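Local structure of transferrin (Manduca sexta, 6WB6) at residues 433-445 with 534-547. The protein binds a single ferric ion together with carbonate and transports iron as a secreted insect transferrin. Numbering follows the deposited sequence.
Sequences KTPNYAVAVVKKG and LEEDRGDVAFVSSA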
loop_
_atom_site.group_PDB
_atom_site.type_symbol
_atom_site.label_atom_id
_atom_site.label_comp_id
_atom_site.label_asym_id
_atom_site.label_seq_id
_atom_site.Cartn_x
_atom_site.Cartn_y
_atom_site.Cartn_z
ATOM N N LYS A 433 2.897 -10.206 9.095
ATOM C CA LYS A 433 3.553 -9.034 8.517
ATOM C C LYS A 433 4.725 -8.596 9.395
ATOM O O LYS A 433 4.647 -7.621 10.142
ATOM C CB LYS A 433 2.532 -7.911 8.308
ATOM C CG LYS A 433 1.253 -8.412 7.612
ATOM C CD LYS A 433 0.532 -7.364 6.790
ATOM C CE LYS A 433 -0.580 -8.040 5.968
ATOM N NZ LYS A 433 -1.287 -7.107 5.024
ATOM N N THR A 434 5.814 -9.342 9.298
ATOM C CA THR A 434 6.927 -9.352 10.230
ATOM C C THR A 434 8.186 -9.658 9.430
ATOM O O THR A 434 8.109 -10.480 8.510
ATOM C CB THR A 434 6.642 -10.445 11.261
ATOM O OG1 THR A 434 5.811 -9.931 12.316
ATOM C CG2 THR A 434 7.874 -11.000 11.804
ATOM N N PRO A 435 9.339 -9.046 9.718
ATOM C CA PRO A 435 10.567 -9.524 9.064
ATOM C C PRO A 435 10.839 -10.952 9.491
ATOM O O PRO A 435 10.262 -11.440 10.459
ATOM C CB PRO A 435 11.653 -8.575 9.570
ATOM C CG PRO A 435 10.911 -7.418 10.179
ATOM C CD PRO A 435 9.631 -7.961 10.672
ATOM N N ASN A 436 11.709 -11.633 8.753
ATOM C CA ASN A 436 12.196 -12.918 9.230
ATOM C C ASN A 436 13.043 -12.712 10.474
ATOM O O ASN A 436 13.637 -11.648 10.672
ATOM C CB ASN A 436 13.023 -13.617 8.165
ATOM C CG ASN A 436 12.193 -14.025 6.970
ATOM O OD1 ASN A 436 11.092 -14.564 7.117
ATOM N ND2 ASN A 436 12.690 -13.718 5.783
ATOM N N TYR A 437 13.099 -13.743 11.312
ATOM C CA TYR A 437 13.988 -13.769 12.463
ATOM C C TYR A 437 14.915 -14.970 12.394
ATOM O O TYR A 437 14.507 -16.076 12.017
ATOM C CB TYR A 437 13.206 -13.822 13.770
ATOM C CG TYR A 437 12.560 -12.507 14.114
ATOM C CD1 TYR A 437 11.561 -11.977 13.313
ATOM C CD2 TYR A 437 12.959 -11.791 15.218
ATOM C CE1 TYR A 437 10.977 -10.771 13.625
ATOM C CE2 TYR A 437 12.381 -10.591 15.538
ATOM C CZ TYR A 437 11.392 -10.086 14.741
ATOM O OH TYR A 437 10.800 -8.891 15.055
ATOM N N ALA A 438 16.161 -14.743 12.773
ATOM C CA ALA A 438 17.047 -15.853 13.075
ATOM C C ALA A 438 16.658 -16.434 14.425
ATOM O O ALA A 438 16.585 -15.713 15.429
ATOM C CB ALA A 438 18.504 -15.397 13.085
ATOM N N VAL A 439 16.383 -17.731 14.464
ATOM C CA VAL A 439 15.929 -18.353 15.697
ATOM C C VAL A 439 16.817 -19.541 16.006
ATOM O O VAL A 439 17.709 -19.903 15.236
ATOM C CB VAL A 439 14.451 -18.781 15.652
ATOM C CG1 VAL A 439 13.605 -17.625 15.171
ATOM C CG2 VAL A 439 14.246 -20.010 14.776
ATOM N N ALA A 440 16.591 -20.092 17.198
ATOM C CA ALA A 440 17.325 -21.229 17.739
ATOM C C ALA A 440 16.305 -22.306 18.063
ATOM O O ALA A 440 15.537 -22.160 19.023
ATOM C CB ALA A 440 18.108 -20.846 18.986
ATOM N N VAL A 441 16.306 -23.377 17.269
ATOM C CA VAL A 441 15.325 -24.447 17.389
ATOM C C VAL A 441 15.924 -25.548 18.252
ATOM O O VAL A 441 17.073 -25.967 18.026
ATOM C CB VAL A 441 14.932 -24.982 15.999
ATOM C CG1 VAL A 441 13.851 -26.033 16.104
ATOM C CG2 VAL A 441 14.494 -23.836 15.086
ATOM N N VAL A 442 15.161 -25.991 19.257
ATOM C CA VAL A 442 15.542 -27.080 20.152
ATOM C C VAL A 442 14.406 -28.101 20.196
ATOM O O VAL A 442 13.257 -27.786 19.901
ATOM C CB VAL A 442 15.871 -26.587 21.579
ATOM C CG1 VAL A 442 17.231 -25.883 21.596
ATOM C CG2 VAL A 442 14.763 -25.648 22.138
ATOM N N LYS A 443 14.747 -29.345 20.539
ATOM C CA LYS A 443 13.721 -30.340 20.815
ATOM C C LYS A 443 13.015 -30.009 22.122
ATOM O O LYS A 443 13.607 -29.454 23.048
ATOM C CB LYS A 443 14.322 -31.738 20.904
ATOM C CG LYS A 443 14.836 -32.270 19.582
ATOM C CD LYS A 443 14.933 -33.779 19.575
ATOM C CE LYS A 443 15.422 -34.251 18.213
ATOM N NZ LYS A 443 15.681 -35.708 18.109
ATOM N N LYS A 444 11.734 -30.346 22.198
ATOM C CA LYS A 444 11.026 -30.099 23.437
ATOM C C LYS A 444 11.671 -30.898 24.554
ATOM O O LYS A 444 12.072 -32.046 24.365
ATOM C CB LYS A 444 9.548 -30.462 23.307
ATOM C CG LYS A 444 8.748 -29.419 22.551
ATOM C CD LYS A 444 7.277 -29.479 22.875
ATOM C CE LYS A 444 6.472 -28.709 21.833
ATOM N NZ LYS A 444 5.036 -28.595 22.194
ATOM N N GLY A 445 11.799 -30.273 25.722
ATOM C CA GLY A 445 12.258 -30.975 26.898
ATOM C C GLY A 445 13.754 -31.138 27.035
ATOM O O GLY A 445 14.200 -31.683 28.052
ATOM N N LEU A 534 19.154 -31.708 13.508
ATOM C CA LEU A 534 18.544 -31.650 14.834
ATOM C C LEU A 534 17.824 -32.950 15.157
ATOM O O LEU A 534 18.067 -33.559 16.204
ATOM C CB LEU A 534 17.575 -30.468 14.941
ATOM C CG LEU A 534 17.301 -30.009 16.384
ATOM C CD1 LEU A 534 18.587 -29.481 17.080
ATOM C CD2 LEU A 534 16.232 -28.944 16.423
ATOM N N GLU A 535 16.919 -33.379 14.270
ATOM C CA GLU A 535 16.209 -34.647 14.403
ATOM C C GLU A 535 17.123 -35.806 14.800
ATOM O O GLU A 535 16.752 -36.590 15.681
ATOM C CB GLU A 535 15.480 -34.982 13.092
ATOM C CG GLU A 535 14.805 -36.350 13.097
ATOM C CD GLU A 535 14.064 -36.664 11.794
ATOM O OE1 GLU A 535 13.385 -37.704 11.737
ATOM O OE2 GLU A 535 14.160 -35.876 10.834
ATOM N N GLU A 536 18.307 -35.930 14.173
ATOM C CA GLU A 536 19.230 -37.047 14.419
ATOM C C GLU A 536 20.204 -36.799 15.577
ATOM O O GLU A 536 21.210 -37.514 15.694
ATOM C CB GLU A 536 20.035 -37.370 13.151
ATOM C CG GLU A 536 19.202 -37.966 12.003
ATOM C CD GLU A 536 20.025 -38.218 10.749
ATOM O OE1 GLU A 536 21.230 -37.898 10.747
ATOM O OE2 GLU A 536 19.471 -38.760 9.769
ATOM N N ASP A 537 19.939 -35.793 16.407
ATOM C CA ASP A 537 20.754 -35.449 17.575
ATOM C C ASP A 537 22.229 -35.258 17.215
ATOM O O ASP A 537 23.120 -35.391 18.066
ATOM C CB ASP A 537 20.585 -36.496 18.675
ATOM C CG ASP A 537 19.159 -36.544 19.208
ATOM O OD1 ASP A 537 18.387 -35.610 18.918
ATOM O OD2 ASP A 537 18.809 -37.504 19.914
ATOM N N ARG A 538 22.507 -34.934 15.955
ATOM C CA ARG A 538 23.849 -34.511 15.582
ATOM C C ARG A 538 24.124 -33.088 16.026
ATOM O O ARG A 538 25.284 -32.659 16.021
ATOM C CB ARG A 538 24.047 -34.626 14.068
ATOM C CG ARG A 538 23.890 -36.042 13.541
ATOM C CD ARG A 538 24.263 -36.129 12.066
ATOM N NE ARG A 538 23.086 -36.039 11.208
ATOM C CZ ARG A 538 22.882 -35.131 10.254
ATOM N NH1 ARG A 538 23.779 -34.194 9.980
ATOM N NH2 ARG A 538 21.761 -35.181 9.546
ATOM N N GLY A 539 23.073 -32.347 16.359
ATOM C CA GLY A 539 23.218 -31.092 17.062
ATOM C C GLY A 539 22.105 -30.972 18.081
ATOM O O GLY A 539 21.059 -31.609 17.959
ATOM N N ASP A 540 22.358 -30.161 19.107
ATOM C CA ASP A 540 21.418 -29.930 20.205
ATOM C C ASP A 540 20.614 -28.650 20.027
ATOM O O ASP A 540 19.755 -28.341 20.862
ATOM C CB ASP A 540 22.187 -29.878 21.531
ATOM C CG ASP A 540 23.134 -31.045 21.688
ATOM O OD1 ASP A 540 22.624 -32.165 21.901
ATOM O OD2 ASP A 540 24.372 -30.857 21.545
ATOM N N VAL A 541 20.888 -27.897 18.966
ATOM C CA VAL A 541 20.191 -26.650 18.677
ATOM C C VAL A 541 20.419 -26.344 17.203
ATOM O O VAL A 541 21.514 -26.563 16.678
ATOM C CB VAL A 541 20.695 -25.513 19.599
ATOM C CG1 VAL A 541 22.198 -25.286 19.390
ATOM C CG2 VAL A 541 19.921 -24.214 19.369
ATOM N N ALA A 542 19.382 -25.850 16.526
ATOM C CA ALA A 542 19.493 -25.506 15.111
ATOM C C ALA A 542 19.295 -24.009 14.931
ATOM O O ALA A 542 18.212 -23.495 15.211
ATOM C CB ALA A 542 18.476 -26.274 14.265
ATOM N N PHE A 543 20.336 -23.314 14.458
ATOM C CA PHE A 543 20.241 -21.893 14.104
ATOM C C PHE A 543 19.784 -21.807 12.653
ATOM O O PHE A 543 20.571 -21.987 11.713
ATOM C CB PHE A 543 21.562 -21.163 14.306
ATOM C CG PHE A 543 22.108 -21.302 15.685
ATOM C CD1 PHE A 543 21.747 -20.403 16.681
ATOM C CD2 PHE A 543 22.961 -22.350 16.003
ATOM C CE1 PHE A 543 22.234 -20.546 17.969
ATOM C CE2 PHE A 543 23.443 -22.502 17.295
ATOM C CZ PHE A 543 23.083 -21.598 18.272
ATOM N N VAL A 544 18.504 -21.518 12.482
ATOM C CA VAL A 544 17.862 -21.460 11.183
ATOM C C VAL A 544 17.105 -20.146 11.125
ATOM O O VAL A 544 17.074 -19.392 12.089
ATOM C CB VAL A 544 16.940 -22.667 10.968
ATOM C CG1 VAL A 544 17.787 -23.942 10.921
ATOM C CG2 VAL A 544 15.898 -22.755 12.093
ATOM N N SER A 545 16.531 -19.856 9.970
ATOM C CA SER A 545 15.645 -18.718 9.850
ATOM C C SER A 545 14.256 -19.132 10.278
ATOM O O SER A 545 13.858 -20.280 10.097
ATOM C CB SER A 545 15.568 -18.200 8.417
ATOM O OG SER A 545 14.400 -17.381 8.282
ATOM N N SER A 546 13.492 -18.163 10.782
ATOM C CA SER A 546 12.078 -18.417 11.050
ATOM C C SER A 546 11.333 -18.830 9.782
ATOM O O SER A 546 10.370 -19.603 9.848
ATOM C CB SER A 546 11.438 -17.179 11.665
ATOM O OG SER A 546 11.524 -16.094 10.783
ATOM N N ALA A 547 11.789 -18.355 8.620
ATOM C CA ALA A 547 11.166 -18.733 7.352
ATOM C C ALA A 547 11.231 -20.236 7.076
ATOM O O ALA A 547 10.444 -20.740 6.271
ATOM C CB ALA A 547 11.831 -17.957 6.210
HETATM O O HOH W 1 9.377 -15.385 8.938
#
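Val-441 meets Val-544 and Leu-534 on one face of an antiparallel strand pair, its two methyls divided between them. Val-441 CG2 presses on Val-544 CG2 at 3.5 Å, a snug fit for two methyls, while Val-441 CG1, anti to the backbone N (chi1 -176°), reaches Leu-534 CD2 at the end of helix 530-535. Val-439 extends this face, its side chain crossing that of Val-544 at a slant. On the reverse face Ala-440 CB lies 3.8 Å from Val-541 CG2, which also sits over the rim of one face of the Phe-543 ring. Val-439/Val-544 and Val-441/Ala-542 are the hydrogen-bonded pairs; Val-441 N to Ala-542 O is nearly straight (2.8 Å, 176°). Strand 437-443 lies between 542-545 and 557-560, bonded to both, in the mixed sheet of the second transferrin-like half, and helix 467-479 covers the face bearing Ala-438 and Phe-543. Just past strand 542-545, Ser-546 OG accepts from Tyr-437 N, and a water links that hydroxyl to Asn-436 OD1. At the far end, extended Lys-443 brings NZ to the syn side of Asp-537 OD1, out of the carboxylate plane (2.8 Å, a salt bridge), and above the Glu-535 carbonyl plane, 2.8 Å from Glu-535 O. A methionine in its place would probably leave the Asp-537 carboxylate without its countercharge and the Glu-535 carbonyl without this donor.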